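Local coordinates for M152 protein (Murid herpesvirus 1, PDB 4G59), which is a viral MHC class I-like membrane protein, probably an immunoevasin that binds host ligands of the NKG2D receptor and keeps them from the surface of infected cells, at residues Leu111-Asp115 with Gly116-Thr120; Gln77-Phe80 with Val81-Ile85; Ser27-Glu30 with Gly31-Met34; Cys101-Val104 with Pro105-Cys108. All blocks are in the same frame, centred on the assembly; numbering follows the deposited sequence.

Interaction 1 of 4, residues Leu111-Asp115 with Gly116-Thr120; sequences LQMMD and GNTLT
The side chains of M113 and T118 run alongside each other on one face of the hairpin. M113 CG rests 3.5 Å from T118 OG1. The M113 chain bends at chi2 (93°) and chi3, which folds its methyl back to T118, with CE 4.0 Å from OG1. T118 turns OG1 to the side of its own backbone N (chi1 -57°), so the hydroxyl meets M113 while CG2 points to the other side, near the carbonyl O of Q112. Q112, M114, N117 and T120 lie on the opposite face of the sheet. There the rotation of T120 (chi1 58°) brings OG1 toward Q112, to 3.1 Å from CB. M114 runs out extended beyond CG, and L119 CD1 meets it from across, 3.8 Å from M114 CG. D115 and G116 are the corners of a tight type I' turn, and M114 and N117 exchange two backbone hydrogen bonds, M114 N to N117 O and N117 N to M114 O. The second comes from above the carbonyl plane. L119 is the extra residue of a beta bulge: Q112 takes L119 N on its O at 2.9 Å, and gives its own N to T120 O. D115 leads away from the hairpin: its OD2 forms a salt bridge with R93 and a hydrogen bond to a polar side chain of the chain of another protein, and OD1 a salt bridge to a basic one there. The hairpin joins strands 106-114 and 117-123. Strand 95-103 runs along its far side, bonded through L111 and M113, and I145 of helix 142-148 packs on Q112 and T120.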
loop_
_atom_site.group_PDB
_atom_site.type_symbol
_atom_site.label_atom_id
_atom_site.label_comp_id
_atom_site.label_asym_id
_atom_site.label_seq_id
_atom_site.Cartn_x
_atom_site.Cartn_y
_atom_site.Cartn_z
ATOM N N LEU B 111 6.372 7.280 -15.740
ATOM C CA LEU B 111 6.402 8.104 -14.537
ATOM C C LEU B 111 7.485 7.618 -13.581
ATOM O O LEU B 111 7.730 6.415 -13.474
ATOM C CB LEU B 111 5.051 8.070 -13.831
ATOM C CG LEU B 111 3.857 8.631 -14.580
ATOM C CD1 LEU B 111 2.578 8.318 -13.812
ATOM C CD2 LEU B 111 4.024 10.109 -14.723
ATOM N N GLN B 112 8.108 8.558 -12.877
ATOM C CA GLN B 112 9.140 8.255 -11.885
ATOM C C GLN B 112 8.683 8.878 -10.577
ATOM O O GLN B 112 8.360 10.073 -10.546
ATOM C CB GLN B 112 10.486 8.870 -12.305
ATOM C CG GLN B 112 11.701 8.470 -11.448
ATOM C CD GLN B 112 12.968 9.274 -11.795
ATOM O OE1 GLN B 112 13.004 10.013 -12.788
ATOM N NE2 GLN B 112 13.996 9.141 -10.968
ATOM N N MET B 113 8.639 8.079 -9.508
ATOM C CA MET B 113 8.268 8.611 -8.201
ATOM C C MET B 113 9.285 8.300 -7.110
ATOM O O MET B 113 9.850 7.196 -7.060
ATOM C CB MET B 113 6.880 8.127 -7.767
ATOM C CG MET B 113 5.755 8.553 -8.672
ATOM S SD MET B 113 5.405 7.313 -9.938
ATOM C CE MET B 113 3.623 7.554 -10.093
ATOM N N MET B 114 9.503 9.278 -6.239
ATOM C CA MET B 114 10.285 9.058 -5.026
ATOM C C MET B 114 9.526 9.552 -3.812
ATOM O O MET B 114 9.070 10.698 -3.795
ATOM C CB MET B 114 11.648 9.766 -5.088
ATOM C CG MET B 114 12.703 8.999 -5.879
ATOM S SD MET B 114 14.416 9.583 -5.698
ATOM C CE MET B 114 15.086 8.526 -6.975
ATOM N N ASP B 115 9.385 8.691 -2.805
ATOM C CA ASP B 115 8.781 9.105 -1.534
ATOM C C ASP B 115 7.394 9.751 -1.659
ATOM O O ASP B 115 7.119 10.779 -1.024
ATOM C CB ASP B 115 9.748 10.022 -0.762
ATOM C CG ASP B 115 11.055 9.323 -0.419
ATOM O OD1 ASP B 115 11.100 8.085 -0.499
ATOM O OD2 ASP B 115 12.035 9.995 -0.054
ATOM N N GLY B 116 6.532 9.152 -2.476
ATOM C CA GLY B 116 5.195 9.679 -2.687
ATOM C C GLY B 116 5.110 10.827 -3.689
ATOM O O GLY B 116 4.016 11.252 -4.046
ATOM N N ASN B 117 6.253 11.339 -4.136
ATOM C CA ASN B 117 6.274 12.477 -5.060
ATOM C C ASN B 117 6.595 12.038 -6.477
ATOM O O ASN B 117 7.555 11.302 -6.682
ATOM C CB ASN B 117 7.335 13.515 -4.642
ATOM C CG ASN B 117 7.041 14.170 -3.302
ATOM O OD1 ASN B 117 5.937 14.670 -3.059
ATOM N ND2 ASN B 117 8.042 14.173 -2.420
ATOM N N THR B 118 5.815 12.513 -7.449
ATOM C CA THR B 118 6.149 12.332 -8.866
ATOM C C THR B 118 7.188 13.369 -9.328
ATOM O O THR B 118 6.941 14.567 -9.253
ATOM C CB THR B 118 4.904 12.433 -9.760
ATOM O OG1 THR B 118 3.933 11.466 -9.338
ATOM C CG2 THR B 118 5.262 12.165 -11.212
ATOM N N LEU B 119 8.343 12.898 -9.807
ATOM C CA LEU B 119 9.417 13.783 -10.254
ATOM C C LEU B 119 9.398 14.079 -11.753
ATOM O O LEU B 119 9.643 15.215 -12.159
ATOM C CB LEU B 119 10.776 13.184 -9.918
ATOM C CG LEU B 119 10.922 12.507 -8.564
ATOM C CD1 LEU B 119 12.255 11.783 -8.481
ATOM C CD2 LEU B 119 10.774 13.530 -7.457
ATOM N N THR B 120 9.149 13.057 -12.572
ATOM C CA THR B 120 9.224 13.210 -14.021
ATOM C C THR B 120 8.114 12.470 -14.775
ATOM O O THR B 120 7.711 11.364 -14.379
ATOM C CB THR B 120 10.573 12.699 -14.565
ATOM O OG1 THR B 120 10.752 11.329 -14.197
ATOM C CG2 THR B 120 11.730 13.499 -14.026
#

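Interaction 2 of 4, residues Gln77-Phe80 with Val81-Ile85; sequences QERF and VYEYI
R79 and E83 reach each other one helical turn apart, but through carbon first. R79 NH1 lies 3.6 Å from E83 CG. Their guanidinium and carboxylate planes are 26° apart, and NH1 stays 4.5 Å from OE2, too far for a salt bridge. The salt bridge of R79 goes to E76 instead. E83 CG sits beside its own backbone N (chi1 -50°), which brings it to 3.3 Å from R79 O; the bend at chi2 then turns the carboxylate. Both segments belong to helix 68-89, which lies over the sheet as in an MHC class I-like platform. Regular alpha-helical bonds hold them, each from a backbone N to the O four residues back. The bond from E83 N to R79 O is nearly straight. F80 and V81 cross at about a right angle, with F80 CD2 4.1 Å from V81 CG2. V81 places CG1 anti to its backbone N (chi1 177°), and this leaves CG2 leaning on the carbonyl of Q77, 3.1 Å from its O. F80 meets F97 edge-to-face, while Y84 stacks on Y148 and its OH probably bonds Q112. Q77 bonds Y99 and the O of S152, and E78 bonds H37.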
loop_
_atom_site.group_PDB
_atom_site.type_symbol
_atom_site.label_atom_id
_atom_site.label_comp_id
_atom_site.label_asym_id
_atom_site.label_seq_id
_atom_site.Cartn_x
_atom_site.Cartn_y
_atom_site.Cartn_z
ATOM N N GLN B 77 14.340 -3.666 -15.999
ATOM C CA GLN B 77 14.152 -2.616 -14.991
ATOM C C GLN B 77 15.071 -2.847 -13.799
ATOM O O GLN B 77 15.559 -1.898 -13.206
ATOM C CB GLN B 77 12.695 -2.505 -14.511
ATOM C CG GLN B 77 11.661 -2.203 -15.595
ATOM C CD GLN B 77 12.018 -1.024 -16.485
ATOM O OE1 GLN B 77 12.304 0.080 -16.012
ATOM N NE2 GLN B 77 11.974 -1.252 -17.790
ATOM N N GLU B 78 15.327 -4.104 -13.460
ATOM C CA GLU B 78 16.178 -4.383 -12.314
ATOM C C GLU B 78 17.617 -3.908 -12.552
ATOM O O GLU B 78 18.214 -3.238 -11.696
ATOM C CB GLU B 78 16.099 -5.862 -11.912
ATOM C CG GLU B 78 14.759 -6.224 -11.291
ATOM C CD GLU B 78 14.743 -7.570 -10.622
ATOM O OE1 GLU B 78 13.635 -8.063 -10.339
ATOM O OE2 GLU B 78 15.821 -8.131 -10.348
ATOM N N ARG B 79 18.153 -4.249 -13.723
ATOM C CA ARG B 79 19.418 -3.710 -14.195
ATOM C C ARG B 79 19.392 -2.179 -14.282
ATOM O O ARG B 79 20.253 -1.510 -13.717
ATOM C CB ARG B 79 19.755 -4.286 -15.574
ATOM C CG ARG B 79 21.222 -4.165 -15.931
ATOM C CD ARG B 79 21.462 -4.201 -17.425
ATOM N NE ARG B 79 20.637 -3.241 -18.158
ATOM C CZ ARG B 79 20.902 -1.944 -18.263
ATOM N NH1 ARG B 79 21.971 -1.437 -17.674
ATOM N NH2 ARG B 79 20.094 -1.150 -18.950
ATOM N N PHE B 80 18.410 -1.628 -14.989
ATOM C CA PHE B 80 18.359 -0.184 -15.216
ATOM C C PHE B 80 18.318 0.625 -13.919
ATOM O O PHE B 80 19.032 1.614 -13.768
ATOM C CB PHE B 80 17.155 0.179 -16.100
ATOM C CG PHE B 80 16.852 1.669 -16.146
ATOM C CD1 PHE B 80 17.754 2.567 -16.707
ATOM C CD2 PHE B 80 15.651 2.166 -15.638
ATOM C CE1 PHE B 80 17.460 3.948 -16.750
ATOM C CE2 PHE B 80 15.350 3.537 -15.678
ATOM C CZ PHE B 80 16.257 4.433 -16.233
ATOM N N VAL B 81 17.464 0.204 -12.994
ATOM C CA VAL B 81 17.241 0.939 -11.748
ATOM C C VAL B 81 18.459 0.803 -10.831
ATOM O O VAL B 81 18.772 1.723 -10.059
ATOM C CB VAL B 81 15.919 0.483 -11.043
ATOM C CG1 VAL B 81 15.739 1.184 -9.722
ATOM C CG2 VAL B 81 14.708 0.748 -11.935
ATOM N N TYR B 82 19.151 -0.335 -10.933
ATOM C CA TYR B 82 20.385 -0.549 -10.179
ATOM C C TYR B 82 21.486 0.414 -10.629
ATOM O O TYR B 82 22.087 1.093 -9.793
ATOM C CB TYR B 82 20.859 -2.001 -10.283
ATOM C CG TYR B 82 22.275 -2.216 -9.791
ATOM C CD1 TYR B 82 22.572 -2.189 -8.434
ATOM C CD2 TYR B 82 23.317 -2.445 -10.681
ATOM C CE1 TYR B 82 23.867 -2.383 -7.980
ATOM C CE2 TYR B 82 24.612 -2.639 -10.234
ATOM C CZ TYR B 82 24.880 -2.603 -8.883
ATOM O OH TYR B 82 26.163 -2.788 -8.426
ATOM N N GLU B 83 21.755 0.475 -11.935
ATOM C CA GLU B 83 22.715 1.450 -12.465
ATOM C C GLU B 83 22.343 2.864 -12.035
ATOM O O GLU B 83 23.178 3.583 -11.500
ATOM C CB GLU B 83 22.800 1.409 -13.991
ATOM C CG GLU B 83 23.000 0.036 -14.597
ATOM C CD GLU B 83 24.337 -0.584 -14.259
ATOM O OE1 GLU B 83 25.362 0.120 -14.349
ATOM O OE2 GLU B 83 24.363 -1.787 -13.915
ATOM N N TYR B 84 21.088 3.249 -12.272
ATOM C CA TYR B 84 20.620 4.604 -11.987
ATOM C C TYR B 84 20.915 4.993 -10.552
ATOM O O TYR B 84 21.507 6.046 -10.303
ATOM C CB TYR B 84 19.121 4.701 -12.242
ATOM C CG TYR B 84 18.480 6.027 -11.887
ATOM C CD1 TYR B 84 19.171 7.220 -12.002
ATOM C CD2 TYR B 84 17.168 6.078 -11.443
ATOM C CE1 TYR B 84 18.569 8.432 -11.688
ATOM C CE2 TYR B 84 16.560 7.283 -11.118
ATOM C CZ TYR B 84 17.263 8.450 -11.239
ATOM O OH TYR B 84 16.656 9.642 -10.918
ATOM N N ILE B 85 20.503 4.133 -9.622
ATOM C CA ILE B 85 20.669 4.389 -8.195
ATOM C C ILE B 85 22.144 4.543 -7.792
ATOM O O ILE B 85 22.512 5.519 -7.117
ATOM C CB ILE B 85 19.975 3.294 -7.344
ATOM C CG1 ILE B 85 18.480 3.577 -7.230
ATOM C CG2 ILE B 85 20.601 3.207 -5.956
ATOM C CD1 ILE B 85 18.168 4.893 -6.539
#

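Interaction 3 of 4, residues Ser27-Glu30 with Gly31-Met34; sequences SYRE and GPEM
R29 lays its guanidinium across the carbonyl of G31. Followed outward, the side chain changes partners atom by atom. CB packs against V81 of helix 68-89. CG stands anti to the backbone N (chi1 -174°) and comes 3.7 Å from G31 O. The chain stays extended from CG to NE, with CD again on V81. NE lies 3.7 Å from G31 O. At the tip the flat group spreads over G31 O. The oxygen lies over its centre, 3.4 Å from CZ. This is a face contact and not a hydrogen bond, though the positive charge would probably favour it. NH1 packs near I85 of the same helix. NH2 goes furthest, to 3.3 Å from P32 CA. NH2 also donates a hydrogen bond to a water O at 2.7 Å. The same water accepts a longer bond from E33 N, so it ties the arginine to the turn. That turn is a type II beta turn from G31 to M34, with M34 N bonded to G31 O. E30 N gives an almost straight bond to M34 O at 2.8 Å. G31 N adds a weak one to the same oxygen. Two residues, E30 and G31, stand opposite the single M34, which makes a classic beta bulge. E30 OE1 lies 3.8 Å from M34 CE, while OE2 is bonded to an aromatic side chain of the chain of another protein. The bulge and turn lead strand 22-31 into strand 34-40. The backbone of V95 in strand 95-103 bonds that of R29, and helix 68-89 covers R29 through V81 and I85.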
loop_
_atom_site.group_PDB
_atom_site.type_symbol
_atom_site.label_atom_id
_atom_site.label_comp_id
_atom_site.label_asym_id
_atom_site.label_seq_id
_atom_site.Cartn_x
_atom_site.Cartn_y
_atom_site.Cartn_z
ATOM N N SER B 27 7.523 -0.839 -11.473
ATOM C CA SER B 27 8.715 -1.372 -10.834
ATOM C C SER B 27 9.161 -0.475 -9.692
ATOM O O SER B 27 9.439 0.733 -9.868
ATOM C CB SER B 27 9.834 -1.598 -11.843
ATOM O OG SER B 27 9.599 -2.781 -12.566
ATOM N N TYR B 28 9.216 -1.094 -8.522
ATOM C CA TYR B 28 9.554 -0.419 -7.287
ATOM C C TYR B 28 10.801 -1.054 -6.724
ATOM O O TYR B 28 10.783 -2.238 -6.311
ATOM C CB TYR B 28 8.409 -0.611 -6.285
ATOM C CG TYR B 28 8.711 -0.147 -4.869
ATOM C CD1 TYR B 28 9.374 1.048 -4.628
ATOM C CD2 TYR B 28 8.289 -0.890 -3.767
ATOM C CE1 TYR B 28 9.635 1.477 -3.344
ATOM C CE2 TYR B 28 8.545 -0.453 -2.469
ATOM C CZ TYR B 28 9.218 0.726 -2.271
ATOM O OH TYR B 28 9.480 1.157 -0.982
ATOM N N ARG B 29 11.879 -0.280 -6.695
ATOM C CA ARG B 29 13.097 -0.734 -6.047
ATOM C C ARG B 29 13.093 -0.292 -4.600
ATOM O O ARG B 29 13.139 0.902 -4.298
ATOM C CB ARG B 29 14.344 -0.206 -6.740
ATOM C CG ARG B 29 15.604 -0.797 -6.145
ATOM C CD ARG B 29 16.849 -0.235 -6.778
ATOM N NE ARG B 29 17.990 -1.078 -6.446
ATOM C CZ ARG B 29 18.734 -0.922 -5.355
ATOM N NH1 ARG B 29 18.471 0.057 -4.486
ATOM N NH2 ARG B 29 19.743 -1.751 -5.138
ATOM N N GLU B 30 13.056 -1.278 -3.721
ATOM C CA GLU B 30 12.933 -1.072 -2.289
ATOM C C GLU B 30 14.315 -1.098 -1.637
ATOM O O GLU B 30 14.627 -0.293 -0.746
ATOM C CB GLU B 30 12.082 -2.208 -1.742
ATOM C CG GLU B 30 11.749 -2.124 -0.299
ATOM C CD GLU B 30 11.002 -3.346 0.149
ATOM O OE1 GLU B 30 11.324 -4.444 -0.359
ATOM O OE2 GLU B 30 10.097 -3.211 1.000
ATOM N N GLY B 31 15.131 -2.052 -2.077
ATOM C CA GLY B 31 16.501 -2.161 -1.623
ATOM C C GLY B 31 17.337 -2.984 -2.586
ATOM O O GLY B 31 16.904 -3.257 -3.700
ATOM N N PRO B 32 18.548 -3.373 -2.159
ATOM C CA PRO B 32 19.457 -4.186 -2.980
ATOM C C PRO B 32 18.787 -5.469 -3.441
ATOM O O PRO B 32 18.399 -6.266 -2.598
ATOM C CB PRO B 32 20.588 -4.518 -2.008
ATOM C CG PRO B 32 20.614 -3.325 -1.055
ATOM C CD PRO B 32 19.160 -2.955 -0.880
ATOM N N GLU B 33 18.646 -5.652 -4.749
ATOM C CA GLU B 33 17.959 -6.821 -5.303
ATOM C C GLU B 33 16.582 -7.077 -4.679
ATOM O O GLU B 33 16.149 -8.230 -4.540
ATOM C CB GLU B 33 18.846 -8.062 -5.213
ATOM C CG GLU B 33 20.116 -7.930 -6.030
ATOM C CD GLU B 33 20.999 -9.146 -5.947
ATOM O OE1 GLU B 33 20.619 -10.137 -5.295
ATOM O OE2 GLU B 33 22.087 -9.109 -6.553
ATOM N N MET B 34 15.905 -5.987 -4.314
ATOM C CA MET B 34 14.568 -6.069 -3.737
ATOM C C MET B 34 13.598 -5.209 -4.539
ATOM O O MET B 34 13.520 -3.988 -4.351
ATOM C CB MET B 34 14.576 -5.666 -2.263
ATOM C CG MET B 34 15.449 -6.546 -1.405
ATOM S SD MET B 34 14.673 -8.086 -0.897
ATOM C CE MET B 34 13.533 -7.417 0.308
HETATM O O HOH W 1 19.581 -3.569 -7.128
#

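Interaction 4 of 4, residues Cys101-Val104 with Pro105-Cys108; sequences CKFV and PFEC
C101 and C108 are joined by a disulfide, SG to SG at 2.0 Å, and this is the tight end of the contact. The two cysteines form a non-hydrogen-bonded pair of antiparallel strands. Their CB-S-S-CB torsion is 83°, near the relaxed value for a disulfide. C101 SG sits beside its own backbone N (chi1 -60°), which turns it across to the partner strand. C101 CA also faces E107 O at 3.2 Å in a CA-H...O contact. Next comes K102 with E107, bonded twice: K102 N to E107 O and E107 N to K102 O, both 2.7 Å. K102 O also receives the CA-H of F106, 3.1 Å away. After the disulfide and these two bonds come a ring contact and an exposed turn. The rings come closest at F103 CD1 and F106 CE1, 4.2 Å apart, with F106 CE1 at the edge of the F103 ring. The chain turns through V104 and P105, joined by a cis peptide bond. V104, P105 and E107 are exposed to solvent. K102 and E107 share the face away from the rings, but K102 NZ stays 6.5 Å from E107 OE1, so their charges do not pair. On the other face F103 packs on helix 161-178, and F106 on I154, L157 and R158 of helix 154-158 and on A161. The arrangement is a beta hairpin with a cis-proline turn and a cross-strand disulfide, set in a sheet that carries helices on one face, as in an MHC class I-like platform.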
loop_
_atom_site.group_PDB
_atom_site.type_symbol
_atom_site.label_atom_id
_atom_site.label_comp_id
_atom_site.label_asym_id
_atom_site.label_seq_id
_atom_site.Cartn_x
_atom_site.Cartn_y
_atom_site.Cartn_z
ATOM N N CYS B 101 1.374 1.778 -20.857
ATOM C CA CYS B 101 1.520 1.523 -22.300
ATOM C C CYS B 101 0.228 1.131 -23.004
ATOM O O CYS B 101 -0.488 0.245 -22.541
ATOM C CB CYS B 101 2.556 0.426 -22.566
ATOM S SG CYS B 101 4.225 0.749 -21.974
ATOM N N LYS B 102 -0.049 1.802 -24.126
ATOM C CA LYS B 102 -1.030 1.344 -25.113
ATOM C C LYS B 102 -0.263 0.548 -26.161
ATOM O O LYS B 102 0.786 0.998 -26.630
ATOM C CB LYS B 102 -1.670 2.544 -25.789
ATOM C CG LYS B 102 -3.170 2.636 -25.677
ATOM C CD LYS B 102 -3.597 4.063 -25.963
ATOM C CE LYS B 102 -5.102 4.229 -25.984
ATOM N NZ LYS B 102 -5.735 3.564 -27.168
ATOM N N PHE B 103 -0.772 -0.620 -26.536
ATOM C CA PHE B 103 -0.091 -1.464 -27.508
ATOM C C PHE B 103 -0.420 -1.148 -28.977
ATOM O O PHE B 103 0.461 -1.237 -29.845
ATOM C CB PHE B 103 -0.367 -2.936 -27.205
ATOM C CG PHE B 103 0.200 -3.395 -25.890
ATOM C CD1 PHE B 103 1.502 -3.086 -25.532
ATOM C CD2 PHE B 103 -0.577 -4.127 -25.006
ATOM C CE1 PHE B 103 2.015 -3.508 -24.312
ATOM C CE2 PHE B 103 -0.073 -4.553 -23.791
ATOM C CZ PHE B 103 1.221 -4.244 -23.439
ATOM N N VAL B 104 -1.680 -0.819 -29.267
ATOM C CA VAL B 104 -2.080 -0.422 -30.621
ATOM C C VAL B 104 -2.978 0.832 -30.596
ATOM O O VAL B 104 -4.092 0.810 -30.059
ATOM C CB VAL B 104 -2.723 -1.587 -31.438
ATOM C CG1 VAL B 104 -1.782 -2.784 -31.529
ATOM C CG2 VAL B 104 -4.031 -2.027 -30.836
ATOM N N PRO B 105 -2.462 1.959 -31.115
ATOM C CA PRO B 105 -1.083 2.150 -31.587
ATOM C C PRO B 105 -0.111 2.184 -30.408
ATOM O O PRO B 105 -0.472 2.751 -29.380
ATOM C CB PRO B 105 -1.117 3.545 -32.232
ATOM C CG PRO B 105 -2.559 3.975 -32.249
ATOM C CD PRO B 105 -3.250 3.201 -31.179
ATOM N N PHE B 106 1.086 1.615 -30.553
ATOM C CA PHE B 106 2.046 1.595 -29.454
ATOM C C PHE B 106 2.397 2.970 -28.893
ATOM O O PHE B 106 2.807 3.862 -29.622
ATOM C CB PHE B 106 3.340 0.872 -29.816
ATOM C CG PHE B 106 4.210 0.623 -28.625
ATOM C CD1 PHE B 106 4.011 -0.508 -27.849
ATOM C CD2 PHE B 106 5.175 1.544 -28.238
ATOM C CE1 PHE B 106 4.774 -0.745 -26.723
ATOM C CE2 PHE B 106 5.957 1.324 -27.109
ATOM C CZ PHE B 106 5.752 0.169 -26.348
ATOM N N GLU B 107 2.254 3.119 -27.583
ATOM C CA GLU B 107 2.579 4.369 -26.918
ATOM C C GLU B 107 2.792 4.168 -25.416
ATOM O O GLU B 107 1.961 3.546 -24.737
ATOM C CB GLU B 107 1.472 5.397 -27.148
ATOM C CG GLU B 107 1.774 6.763 -26.565
ATOM C CD GLU B 107 0.682 7.761 -26.863
ATOM O OE1 GLU B 107 -0.422 7.319 -27.264
ATOM O OE2 GLU B 107 0.929 8.980 -26.699
ATOM N N CYS B 108 3.896 4.698 -24.897
ATOM C CA CYS B 108 4.149 4.645 -23.458
ATOM C C CYS B 108 4.160 6.002 -22.810
ATOM O O CYS B 108 4.517 6.999 -23.429
ATOM C CB CYS B 108 5.454 3.924 -23.143
ATOM S SG CYS B 108 5.250 2.166 -23.017
#

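How the interactions relate
From the N terminus, interaction 3 comes first and closes the turn between strands 22-31 and 34-40. Interaction 2 follows within helix 68-89 and closes no loop. Interaction 4 then closes the hairpin of strands 95-103 and 106-114, and interaction 1 closes the next one, of 106-114 and 117-123. The four lie in series; none nests in or crosses another. Interactions 1 and 4 share strand 106-114 but sit at its two ends, centres about 22 Å apart. Interactions 1, 3 and 4 are turns of one antiparallel sheet. Interaction 2 lies over it, touching interactions 1 and 3, and so joins helix to sheet.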